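Local coordinates for ethylbenzene dehydrogenase alpha-subunit (Aromatoleum aromaticum, PDB 2IVF), which belongs to the molybdopterin oxidoreductase family and binds molybdenum, two pterin guanosine dinucleotides and an iron-sulfur cluster, at residues 254-259 with 284-289; 277-282 with 294-299. All coordinates share one frame; numbering follows the deposited sequence.

Contact 1 (254-259 with 284-289); sequences CSNWSY and DFNPTT. With MGD (2-amino-5,6-dimercapto-7-methyl-3,7,8a,9-tetrahydro-8-oxa-1,3,9,10-tetraaza-anthracen-4-one guanosine dinucleotide), chain M.
The ring of Y259 meets the proline ring of P287 obliquely, CE1 lying 3.4 Å from CG of P287, while ND2 of N256 sits over one ring face of Y259, offset toward the rim. The F285 ring carries OG1 of T289 over its centre. N256 has CG anti to the backbone N (chi1 -177°); its side chain crosses P287 at about a right angle, and its OD1 accepts a hydrogen bond from OG1 of T288 at 2.8 Å. That hydroxyl works twice: it also accepts from the backbone N of S258 at 2.9 Å, in an almost straight bond (171°) at the first turn of the helix. N286 closes an Asx turn through its OD1 to the N of T288; its ND2 gives a weak bond to the O of S255 and a better one, 3.0 Å, to O3' of MGD. D284 OD1 accepts from the neighbouring O2' of MGD at 2.7 Å, and the N of N256 donates to the phosphate oxygen O1A. A water joins OG of S258 to the O of P287; R851 also binds that OG. Segment 254-259 runs from strand 249-253 into helix 257-260, against the loop after strand 277-281, with helix 265-274 packed on W257 and T288.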
ATOM      1  N   CYS A 254      15.030   0.853   9.230  1.00 23.62           N
ATOM      2  CA  CYS A 254      13.982   1.802   9.585  1.00 22.91           C
ATOM      3  C   CYS A 254      13.071   2.045   8.395  1.00 23.86           C
ATOM      4  O   CYS A 254      12.612   3.137   8.217  1.00 22.46           O
ATOM      5  CB  CYS A 254      14.585   3.114  10.078  1.00 23.50           C
ATOM      6  SG  CYS A 254      15.247   2.888  11.699  1.00 25.96           S
ATOM      7  N   SER A 255      12.802   1.010   7.596  1.00 22.12           N
ATOM      8  CA  SER A 255      12.087   1.198   6.344  1.00 22.61           C
ATOM      9  C   SER A 255      11.403  -0.136   5.983  1.00 22.65           C
ATOM     10  O   SER A 255      11.699  -1.164   6.595  1.00 21.01           O
ATOM     11  CB  SER A 255      13.064   1.670   5.262  1.00 24.38           C
ATOM     12  OG  SER A 255      13.932   0.616   4.864  1.00 23.47           O
ATOM     13  N   ASN A 256      10.474  -0.102   5.033  1.00 21.68           N
ATOM     14  CA  ASN A 256       9.659  -1.269   4.713  1.00 21.63           C
ATOM     15  C   ASN A 256       9.167  -1.151   3.270  1.00 21.93           C
ATOM     16  O   ASN A 256       7.971  -0.980   3.008  1.00 22.32           O
ATOM     17  CB  ASN A 256       8.498  -1.362   5.684  1.00 21.25           C
ATOM     18  CG  ASN A 256       7.659  -2.579   5.466  1.00 21.43           C
ATOM     19  OD1 ASN A 256       8.106  -3.567   4.912  1.00 22.65           O
ATOM     20  ND2 ASN A 256       6.418  -2.491   5.869  1.00 23.87           N
ATOM     21  N   TRP A 257      10.126  -1.171   2.359  1.00 23.29           N
ATOM     22  CA  TRP A 257       9.832  -1.029   0.931  1.00 21.38           C
ATOM     23  C   TRP A 257       8.707  -1.909   0.377  1.00 22.18           C
ATOM     24  O   TRP A 257       8.062  -1.517  -0.609  1.00 22.03           O
ATOM     25  CB  TRP A 257      11.072  -1.268   0.122  1.00 21.74           C
ATOM     26  CG  TRP A 257      11.981  -0.085  -0.048  1.00 21.19           C
ATOM     27  CD1 TRP A 257      12.057   1.037   0.742  1.00 23.14           C
ATOM     28  CD2 TRP A 257      12.989   0.048  -1.021  1.00 23.96           C
ATOM     29  NE1 TRP A 257      13.025   1.884   0.268  1.00 23.18           N
ATOM     30  CE2 TRP A 257      13.624   1.294  -0.817  1.00 21.54           C
ATOM     31  CE3 TRP A 257      13.376  -0.728  -2.091  1.00 22.19           C
ATOM     32  CZ2 TRP A 257      14.656   1.753  -1.653  1.00 21.70           C
ATOM     33  CZ3 TRP A 257      14.380  -0.284  -2.894  1.00 23.82           C
ATOM     34  CH2 TRP A 257      14.995   0.939  -2.692  1.00 23.27           C
ATOM     35  N   SER A 258       8.532  -3.129   0.912  1.00 21.74           N
ATOM     36  CA  SER A 258       7.406  -3.963   0.482  1.00 22.75           C
ATOM     37  C   SER A 258       6.123  -3.149   0.561  1.00 23.67           C
ATOM     38  O   SER A 258       5.332  -3.137  -0.346  1.00 24.35           O
ATOM     39  CB  SER A 258       7.253  -5.171   1.364  1.00 23.22           C
ATOM     40  OG  SER A 258       6.090  -5.903   1.018  1.00 24.59           O
ATOM     41  N   TYR A 259       5.920  -2.487   1.683  1.00 23.30           N
ATOM     42  CA  TYR A 259       4.786  -1.597   1.843  1.00 23.34           C
ATOM     43  C   TYR A 259       4.971  -0.272   1.126  1.00 23.34           C
ATOM     44  O   TYR A 259       4.057   0.230   0.453  1.00 23.86           O
ATOM     45  CB  TYR A 259       4.564  -1.253   3.317  1.00 22.56           C
ATOM     46  CG  TYR A 259       3.846  -2.313   4.117  1.00 21.49           C
ATOM     47  CD1 TYR A 259       3.932  -3.672   3.791  1.00 24.75           C
ATOM     48  CD2 TYR A 259       3.113  -1.960   5.218  1.00 22.41           C
ATOM     49  CE1 TYR A 259       3.247  -4.618   4.546  1.00 25.06           C
ATOM     50  CE2 TYR A 259       2.412  -2.886   5.976  1.00 24.32           C
ATOM     51  CZ  TYR A 259       2.485  -4.211   5.648  1.00 23.94           C
ATOM     52  OH  TYR A 259       1.801  -5.107   6.435  1.00 24.13           O
ATOM     53  N   ASP A 284      11.234  -6.350  13.825  1.00 24.40           N
ATOM     54  CA  ASP A 284      10.420  -7.452  13.341  1.00 23.99           C
ATOM     55  C   ASP A 284      11.002  -7.991  12.054  1.00 23.17           C
ATOM     56  O   ASP A 284      11.683  -7.287  11.295  1.00 23.96           O
ATOM     57  CB  ASP A 284       8.960  -7.044  13.143  1.00 24.16           C
ATOM     58  CG  ASP A 284       8.789  -5.792  12.259  1.00 21.92           C
ATOM     59  OD1 ASP A 284       9.382  -4.765  12.584  1.00 26.08           O
ATOM     60  OD2 ASP A 284       8.018  -5.848  11.295  1.00 23.99           O
ATOM     61  N   PHE A 285      10.736  -9.253  11.795  1.00 23.79           N
ATOM     62  CA  PHE A 285      11.062  -9.846  10.483  1.00 23.17           C
ATOM     63  C   PHE A 285      10.040  -9.266   9.536  1.00 24.05           C
ATOM     64  O   PHE A 285       9.021  -9.873   9.283  1.00 23.70           O
ATOM     65  CB  PHE A 285      10.947 -11.374  10.579  1.00 23.30           C
ATOM     66  CG  PHE A 285      11.457 -12.134   9.380  1.00 22.80           C
ATOM     67  CD1 PHE A 285      12.794 -12.062   8.998  1.00 22.31           C
ATOM     68  CD2 PHE A 285      10.615 -12.970   8.684  1.00 22.26           C
ATOM     69  CE1 PHE A 285      13.261 -12.806   7.915  1.00 23.42           C
ATOM     70  CE2 PHE A 285      11.092 -13.722   7.610  1.00 23.05           C
ATOM     71  CZ  PHE A 285      12.397 -13.645   7.243  1.00 22.70           C
ATOM     72  N   ASN A 286      10.322  -8.066   9.012  1.00 23.68           N
ATOM     73  CA  ASN A 286       9.293  -7.203   8.446  1.00 24.20           C
ATOM     74  C   ASN A 286       8.915  -7.590   7.001  1.00 24.50           C
ATOM     75  O   ASN A 286       9.482  -8.543   6.436  1.00 23.91           O
ATOM     76  CB  ASN A 286       9.702  -5.715   8.663  1.00 24.33           C
ATOM     77  CG  ASN A 286      10.534  -5.128   7.538  1.00 24.47           C
ATOM     78  OD1 ASN A 286      10.939  -5.819   6.616  1.00 23.92           O
ATOM     79  ND2 ASN A 286      10.823  -3.816   7.638  1.00 26.20           N
ATOM     80  N   PRO A 287       7.877  -6.972   6.469  1.00 24.36           N
ATOM     81  CA  PRO A 287       7.353  -7.354   5.146  1.00 24.20           C
ATOM     82  C   PRO A 287       8.318  -7.273   3.974  1.00 23.87           C
ATOM     83  O   PRO A 287       7.997  -7.803   2.919  1.00 25.24           O
ATOM     84  CB  PRO A 287       6.144  -6.426   4.957  1.00 23.16           C
ATOM     85  CG  PRO A 287       5.687  -6.173   6.351  1.00 24.56           C
ATOM     86  CD  PRO A 287       7.005  -5.986   7.118  1.00 24.07           C
ATOM     87  N   THR A 288       9.484  -6.649   4.166  1.00 23.24           N
ATOM     88  CA  THR A 288      10.499  -6.521   3.103  1.00 22.78           C
ATOM     89  C   THR A 288      11.463  -7.719   3.121  1.00 22.95           C
ATOM     90  O   THR A 288      12.256  -7.923   2.201  1.00 24.36           O
ATOM     91  CB  THR A 288      11.174  -5.156   3.245  1.00 24.14           C
ATOM     92  OG1 THR A 288      10.162  -4.124   3.140  1.00 24.77           O
ATOM     93  CG2 THR A 288      12.219  -4.892   2.168  1.00 20.99           C
ATOM     94  N   THR A 289      11.380  -8.543   4.169  1.00 21.61           N
ATOM     95  CA  THR A 289      12.331  -9.650   4.321  1.00 22.78           C
ATOM     96  C   THR A 289      12.299 -10.745   3.276  1.00 22.86           C
ATOM     97  O   THR A 289      13.216 -11.516   3.199  1.00 23.43           O
ATOM     98  CB  THR A 289      12.246 -10.269   5.731  1.00 22.44           C
ATOM     99  OG1 THR A 289      10.908 -10.762   5.979  1.00 23.26           O
ATOM    100  CG2 THR A 289      12.686  -9.209   6.774  1.00 22.35           C
TER
HETATM  101  PB  MGD M1986       8.260   3.153   7.638  1.00 13.50           P
HETATM  102  O1B MGD M1986       7.039   2.674   6.934  1.00 13.53           O
HETATM  103  O2B MGD M1986       8.014   3.940   8.874  1.00 16.27           O
HETATM  104  O3B MGD M1986       9.271   3.993   6.767  1.00 15.54           O
HETATM  105  O3A MGD M1986       8.171   4.555   4.539  1.00 13.42           O
HETATM  106  PA  MGD M1986       9.540   4.026   5.164  1.00 14.85           P
HETATM  107  O1A MGD M1986       9.755   2.698   4.580  1.00 13.45           O
HETATM  108  O2A MGD M1986      10.581   5.025   5.004  1.00 13.70           O
HETATM  109  O5' MGD M1986       9.187   1.899   8.029  1.00 15.42           O
HETATM  110  C5' MGD M1986       8.611   0.802   8.753  1.00 10.50           C
HETATM  111  C4' MGD M1986       9.713  -0.107   9.289  1.00 12.02           C
HETATM  112  O4' MGD M1986      10.443   0.563  10.307  1.00 14.93           O
HETATM  113  C3' MGD M1986       8.949  -1.173  10.038  1.00 12.42           C
HETATM  114  O3' MGD M1986       8.743  -2.250   9.132  1.00 13.73           O
HETATM  115  C2' MGD M1986       9.909  -1.543  11.176  1.00 15.07           C
HETATM  116  O2' MGD M1986      10.384  -2.890  10.993  1.00 17.21           O
HETATM  117  C1' MGD M1986      11.046  -0.517  11.038  1.00 14.09           C
HETATM  118  N9  MGD M1986      11.438  -0.044  12.387  1.00 13.82           N
HETATM  119  C8  MGD M1986      10.663   0.490  13.343  1.00 15.66           C
HETATM  120  N7  MGD M1986      11.396   0.836  14.408  1.00 15.10           N
HETATM  121  C5  MGD M1986      12.679   0.520  14.098  1.00 16.12           C
HETATM  122  C6  MGD M1986      13.906   0.585  14.743  1.00 15.83           C
HETATM  123  O6  MGD M1986      14.081   0.996  15.897  1.00 15.84           O
HETATM  124  N1  MGD M1986      15.030   0.144  14.038  1.00 16.39           N
HETATM  125  C2  MGD M1986      15.002  -0.386  12.739  1.00 15.83           C
HETATM  126  N2  MGD M1986      16.165  -0.812  12.136  1.00 13.58           N
HETATM  127  N3  MGD M1986      13.810  -0.418  12.127  1.00 13.40           N
HETATM  128  C4  MGD M1986      12.685  -0.006  12.787  1.00 14.16           C
HETATM  129  C10 MGD M1986       7.646   5.782   4.890  1.00 14.53           C
HETATM  130  C11 MGD M1986       7.256   6.513   3.629  1.00 13.30           C
HETATM  131  O11 MGD M1986       6.363   5.730   2.950  1.00 13.50           O
HETATM  132  C12 MGD M1986       6.721   7.936   3.849  1.00 15.42           C
HETATM  133  S12 MGD M1986       7.329   8.968   5.136  1.00 15.44           S
HETATM  134  C13 MGD M1986       5.745   8.425   3.018  1.00 14.58           C
HETATM  135  S13 MGD M1986       5.163  10.038   3.251  1.00 14.84           S
HETATM  136  C14 MGD M1986       5.169   7.575   1.938  1.00 16.59           C
HETATM  137  N15 MGD M1986       3.874   7.049   2.458  1.00 14.50           N
HETATM  138  C16 MGD M1986       3.357   5.814   2.022  1.00 14.22           C
HETATM  139  C17 MGD M1986       2.108   5.363   2.363  1.00 13.16           C
HETATM  140  O17 MGD M1986       1.355   6.029   3.113  1.00 15.69           O
HETATM  141  N18 MGD M1986       1.701   4.108   1.869  1.00 14.02           N
HETATM  142  C19 MGD M1986       2.481   3.343   1.058  1.00 12.14           C
HETATM  143  N19 MGD M1986       1.995   2.155   0.648  1.00 14.20           N
HETATM  144  N20 MGD M1986       3.710   3.801   0.778  1.00 13.91           N
HETATM  145  C21 MGD M1986       4.135   5.000   1.205  1.00 12.01           C
HETATM  146  N22 MGD M1986       5.411   5.452   0.884  1.00 14.92           N
HETATM  147  C23 MGD M1986       6.136   6.382   1.700  1.00 14.40           C
HETATM  148  O   HOH W   1       7.983  -8.100   0.318  1.00 13.64           O

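Contact 2 (277-282 with 294-299); sequences EVVVIA and LHVPVR. With MGD (2-amino-5,6-dimercapto-7-methyl-3,7,8a,9-tetrahydro-8-oxa-1,3,9,10-tetraaza-anthracen-4-one guanosine dinucleotide), chain M.
Strands 277-281 and 294-296 run parallel, their axes 4.7 Å apart at closest and 25° from alignment, with V279 beside L294, V280 beside H295 and I281 beside V296. V280 is gripped through both backbone groups: its N donates to the O of L294 at 2.9 Å, and its O accepts from the N of V296 at 2.8 Å. The ladder continues from A282 N to the O of V296. On one face, V279 and L294 lie side by side, as do I281 and V296; CG1 of V279 presses on CG2 of V296 at 3.4 Å, tighter than usual for two carbons. Past the strand, CG1 of V298 meets CG2 of I281 at 3.6 Å. On the other face, CG of H295 is anti to the backbone N (chi1 176°). Its NE2 donates to the O of A282 at 2.7 Å, that oxygen lying 20° out of the imidazole plane; the O of V280 lies at the ring edge. At the end of strand 277-281, the O of I281 accepts from N2 of the MGD guanine at 2.8 Å. Strand 294-296 is the outermost, within this chain, of a four-stranded parallel sheet, whose C-terminal strand ends hold a dinucleotide, as in Rossmann-like nucleotide-binding folds.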
ATOM      1  N   GLU A 277      24.146  -8.466  -1.571  1.00 24.62           N
ATOM      2  CA  GLU A 277      23.698  -9.051  -0.334  1.00 24.69           C
ATOM      3  C   GLU A 277      22.720  -8.106   0.317  1.00 24.43           C
ATOM      4  O   GLU A 277      23.030  -6.946   0.543  1.00 24.71           O
ATOM      5  CB  GLU A 277      24.900  -9.275   0.558  1.00 24.08           C
ATOM      6  CG  GLU A 277      24.621  -9.713   1.960  1.00 27.16           C
ATOM      7  CD  GLU A 277      25.839 -10.520   2.518  1.00 30.17           C
ATOM      8  OE1 GLU A 277      26.953 -10.441   1.932  1.00 37.43           O
ATOM      9  OE2 GLU A 277      25.645 -11.294   3.471  1.00 35.77           O
ATOM     10  N   VAL A 278      21.523  -8.590   0.605  1.00 24.49           N
ATOM     11  CA  VAL A 278      20.455  -7.709   1.099  1.00 23.03           C
ATOM     12  C   VAL A 278      20.197  -7.991   2.550  1.00 22.64           C
ATOM     13  O   VAL A 278      19.895  -9.126   2.951  1.00 21.33           O
ATOM     14  CB  VAL A 278      19.169  -7.865   0.268  1.00 23.03           C
ATOM     15  CG1 VAL A 278      18.010  -7.073   0.898  1.00 22.96           C
ATOM     16  CG2 VAL A 278      19.451  -7.484  -1.258  1.00 22.57           C
ATOM     17  N   VAL A 279      20.297  -6.924   3.321  1.00 21.14           N
ATOM     18  CA  VAL A 279      20.134  -6.955   4.738  1.00 22.69           C
ATOM     19  C   VAL A 279      18.967  -6.049   5.151  1.00 23.79           C
ATOM     20  O   VAL A 279      18.901  -4.885   4.746  1.00 26.61           O
ATOM     21  CB  VAL A 279      21.363  -6.486   5.462  1.00 20.41           C
ATOM     22  CG1 VAL A 279      21.128  -6.621   6.982  1.00 20.70           C
ATOM     23  CG2 VAL A 279      22.611  -7.268   4.907  1.00 20.43           C
ATOM     24  N   VAL A 280      18.056  -6.588   5.955  1.00 24.42           N
ATOM     25  CA  VAL A 280      16.958  -5.789   6.519  1.00 23.80           C
ATOM     26  C   VAL A 280      17.246  -5.673   7.976  1.00 23.55           C
ATOM     27  O   VAL A 280      17.344  -6.693   8.658  1.00 23.52           O
ATOM     28  CB  VAL A 280      15.550  -6.413   6.264  1.00 24.28           C
ATOM     29  CG1 VAL A 280      14.469  -5.729   7.071  1.00 22.84           C
ATOM     30  CG2 VAL A 280      15.190  -6.375   4.744  1.00 21.89           C
ATOM     31  N   ILE A 281      17.456  -4.435   8.429  1.00 23.07           N
ATOM     32  CA  ILE A 281      17.628  -4.145   9.846  1.00 23.81           C
ATOM     33  C   ILE A 281      16.262  -3.652  10.331  1.00 24.32           C
ATOM     34  O   ILE A 281      15.791  -2.567   9.946  1.00 25.13           O
ATOM     35  CB  ILE A 281      18.704  -3.077  10.117  1.00 22.93           C
ATOM     36  CG1 ILE A 281      20.013  -3.442   9.453  1.00 23.13           C
ATOM     37  CG2 ILE A 281      18.877  -2.897  11.645  1.00 23.07           C
ATOM     38  CD1 ILE A 281      21.076  -2.345   9.561  1.00 24.20           C
ATOM     39  N   ALA A 282      15.605  -4.484  11.138  1.00 23.43           N
ATOM     40  CA  ALA A 282      14.265  -4.217  11.613  1.00 23.78           C
ATOM     41  C   ALA A 282      14.082  -5.002  12.906  1.00 23.27           C
ATOM     42  O   ALA A 282      14.580  -6.137  13.022  1.00 23.43           O
ATOM     43  CB  ALA A 282      13.202  -4.651  10.585  1.00 22.68           C
ATOM     44  N   LEU A 294      19.504 -11.512   4.979  1.00 21.13           N
ATOM     45  CA  LEU A 294      19.738 -11.404   6.384  1.00 22.21           C
ATOM     46  C   LEU A 294      18.738 -10.478   6.960  1.00 21.94           C
ATOM     47  O   LEU A 294      18.431  -9.433   6.387  1.00 20.88           O
ATOM     48  CB  LEU A 294      21.125 -10.783   6.638  1.00 21.77           C
ATOM     49  CG  LEU A 294      22.348 -11.698   6.390  1.00 23.03           C
ATOM     50  CD1 LEU A 294      23.629 -10.878   6.484  1.00 22.62           C
ATOM     51  CD2 LEU A 294      22.349 -12.787   7.438  1.00 24.76           C
ATOM     52  N   HIS A 295      18.237 -10.876   8.093  1.00 21.99           N
ATOM     53  CA  HIS A 295      17.531 -10.006   9.006  1.00 22.99           C
ATOM     54  C   HIS A 295      18.399  -9.718  10.206  1.00 22.83           C
ATOM     55  O   HIS A 295      18.864 -10.649  10.927  1.00 23.48           O
ATOM     56  CB  HIS A 295      16.245 -10.717   9.454  1.00 22.92           C
ATOM     57  CG  HIS A 295      15.479  -9.966  10.464  1.00 22.83           C
ATOM     58  ND1 HIS A 295      14.826 -10.601  11.490  1.00 24.29           N
ATOM     59  CD2 HIS A 295      15.319  -8.628  10.673  1.00 23.69           C
ATOM     60  CE1 HIS A 295      14.236  -9.692  12.251  1.00 25.70           C
ATOM     61  NE2 HIS A 295      14.496  -8.491  11.758  1.00 25.23           N
ATOM     62  N   VAL A 296      18.561  -8.430  10.492  1.00 23.75           N
ATOM     63  CA  VAL A 296      19.276  -7.996  11.672  1.00 22.60           C
ATOM     64  C   VAL A 296      18.200  -7.547  12.669  1.00 23.89           C
ATOM     65  O   VAL A 296      17.589  -6.501  12.482  1.00 22.32           O
ATOM     66  CB  VAL A 296      20.280  -6.864  11.328  1.00 23.00           C
ATOM     67  CG1 VAL A 296      20.896  -6.266  12.606  1.00 19.88           C
ATOM     68  CG2 VAL A 296      21.388  -7.340  10.305  1.00 18.55           C
ATOM     69  N   PRO A 297      17.922  -8.381  13.705  1.00 24.73           N
ATOM     70  CA  PRO A 297      16.761  -8.213  14.550  1.00 24.40           C
ATOM     71  C   PRO A 297      17.034  -7.273  15.699  1.00 24.46           C
ATOM     72  O   PRO A 297      17.012  -7.633  16.894  1.00 24.38           O
ATOM     73  CB  PRO A 297      16.465  -9.634  15.009  1.00 25.32           C
ATOM     74  CG  PRO A 297      17.785 -10.263  15.086  1.00 25.86           C
ATOM     75  CD  PRO A 297      18.661  -9.618  14.043  1.00 25.49           C
ATOM     76  N   VAL A 298      17.288  -6.041  15.355  1.00 23.84           N
ATOM     77  CA  VAL A 298      17.551  -5.048  16.447  1.00 23.20           C
ATOM     78  C   VAL A 298      16.419  -4.900  17.436  1.00 23.65           C
ATOM     79  O   VAL A 298      15.254  -4.909  17.062  1.00 23.55           O
ATOM     80  CB  VAL A 298      17.899  -3.669  15.865  1.00 23.48           C
ATOM     81  CG1 VAL A 298      19.308  -3.737  15.166  1.00 24.64           C
ATOM     82  CG2 VAL A 298      16.785  -3.147  14.930  1.00 21.97           C
ATOM     83  N   ARG A 299      16.752  -4.727  18.715  1.00 24.60           N
ATOM     84  CA  ARG A 299      15.765  -4.242  19.654  1.00 26.24           C
ATOM     85  C   ARG A 299      15.290  -2.867  19.161  1.00 25.71           C
ATOM     86  O   ARG A 299      16.103  -2.083  18.687  1.00 24.33           O
ATOM     87  CB  ARG A 299      16.349  -4.122  21.046  1.00 26.59           C
ATOM     88  CG  ARG A 299      16.604  -5.459  21.679  1.00 30.28           C
ATOM     89  CD  ARG A 299      17.170  -5.326  23.106  1.00 33.05           C
ATOM     90  NE  ARG A 299      17.841  -6.592  23.374  1.00 41.50           N
ATOM     91  CZ  ARG A 299      18.861  -6.781  24.201  1.00 44.29           C
ATOM     92  NH1 ARG A 299      19.319  -5.774  24.955  1.00 46.24           N
ATOM     93  NH2 ARG A 299      19.400  -8.009  24.291  1.00 44.64           N
TER
HETATM   94  PB  MGD M1986       8.260   3.153   7.638  1.00 13.50           P
HETATM   95  O1B MGD M1986       7.039   2.674   6.934  1.00 13.53           O
HETATM   96  O2B MGD M1986       8.014   3.940   8.874  1.00 16.27           O
HETATM   97  O3B MGD M1986       9.271   3.993   6.767  1.00 15.54           O
HETATM   98  O3A MGD M1986       8.171   4.555   4.539  1.00 13.42           O
HETATM   99  PA  MGD M1986       9.540   4.026   5.164  1.00 14.85           P
HETATM  100  O1A MGD M1986       9.755   2.698   4.580  1.00 13.45           O
HETATM  101  O2A MGD M1986      10.581   5.025   5.004  1.00 13.70           O
HETATM  102  O5' MGD M1986       9.187   1.899   8.029  1.00 15.42           O
HETATM  103  C5' MGD M1986       8.611   0.802   8.753  1.00 10.50           C
HETATM  104  C4' MGD M1986       9.713  -0.107   9.289  1.00 12.02           C
HETATM  105  O4' MGD M1986      10.443   0.563  10.307  1.00 14.93           O
HETATM  106  C3' MGD M1986       8.949  -1.173  10.038  1.00 12.42           C
HETATM  107  O3' MGD M1986       8.743  -2.250   9.132  1.00 13.73           O
HETATM  108  C2' MGD M1986       9.909  -1.543  11.176  1.00 15.07           C
HETATM  109  O2' MGD M1986      10.384  -2.890  10.993  1.00 17.21           O
HETATM  110  C1' MGD M1986      11.046  -0.517  11.038  1.00 14.09           C
HETATM  111  N9  MGD M1986      11.438  -0.044  12.387  1.00 13.82           N
HETATM  112  C8  MGD M1986      10.663   0.490  13.343  1.00 15.66           C
HETATM  113  N7  MGD M1986      11.396   0.836  14.408  1.00 15.10           N
HETATM  114  C5  MGD M1986      12.679   0.520  14.098  1.00 16.12           C
HETATM  115  C6  MGD M1986      13.906   0.585  14.743  1.00 15.83           C
HETATM  116  O6  MGD M1986      14.081   0.996  15.897  1.00 15.84           O
HETATM  117  N1  MGD M1986      15.030   0.144  14.038  1.00 16.39           N
HETATM  118  C2  MGD M1986      15.002  -0.386  12.739  1.00 15.83           C
HETATM  119  N2  MGD M1986      16.165  -0.812  12.136  1.00 13.58           N
HETATM  120  N3  MGD M1986      13.810  -0.418  12.127  1.00 13.40           N
HETATM  121  C4  MGD M1986      12.685  -0.006  12.787  1.00 14.16           C
HETATM  122  C10 MGD M1986       7.646   5.782   4.890  1.00 14.53           C
HETATM  123  C11 MGD M1986       7.256   6.513   3.629  1.00 13.30           C
HETATM  124  O11 MGD M1986       6.363   5.730   2.950  1.00 13.50           O
HETATM  125  C12 MGD M1986       6.721   7.936   3.849  1.00 15.42           C
HETATM  126  S12 MGD M1986       7.329   8.968   5.136  1.00 15.44           S
HETATM  127  C13 MGD M1986       5.745   8.425   3.018  1.00 14.58           C
HETATM  128  S13 MGD M1986       5.163  10.038   3.251  1.00 14.84           S
HETATM  129  C14 MGD M1986       5.169   7.575   1.938  1.00 16.59           C
HETATM  130  N15 MGD M1986       3.874   7.049   2.458  1.00 14.50           N
HETATM  131  C16 MGD M1986       3.357   5.814   2.022  1.00 14.22           C
HETATM  132  C17 MGD M1986       2.108   5.363   2.363  1.00 13.16           C
HETATM  133  O17 MGD M1986       1.355   6.029   3.113  1.00 15.69           O
HETATM  134  N18 MGD M1986       1.701   4.108   1.869  1.00 14.02           N
HETATM  135  C19 MGD M1986       2.481   3.343   1.058  1.00 12.14           C
HETATM  136  N19 MGD M1986       1.995   2.155   0.648  1.00 14.20           N
HETATM  137  N20 MGD M1986       3.710   3.801   0.778  1.00 13.91           N
HETATM  138  C21 MGD M1986       4.135   5.000   1.205  1.00 12.01           C
HETATM  139  N22 MGD M1986       5.411   5.452   0.884  1.00 14.92           N
HETATM  140  C23 MGD M1986       6.136   6.382   1.700  1.00 14.40           C

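The centres of contacts 1 and 2 lie about 10 Å apart, and their segments alternate along the chain: 254-259, 277-282, 284-289, 294-299. Segment 254-259 leaves strand 249-253, helix 265-274 leads back to strand 277-281, and the loop running on from there to strand 294-296 contains segment 284-289, so both contacts grow from one parallel sheet. They touch directly, F285 packing on the H295 ring and N286 and T289 on V280. Both bind MGD: contact 1 reaches its ribose, a phosphate and the pterin end, contact 2 the guanine amino group. Together they line much of the length of one dinucleotide, beside the interface with the beta-subunit.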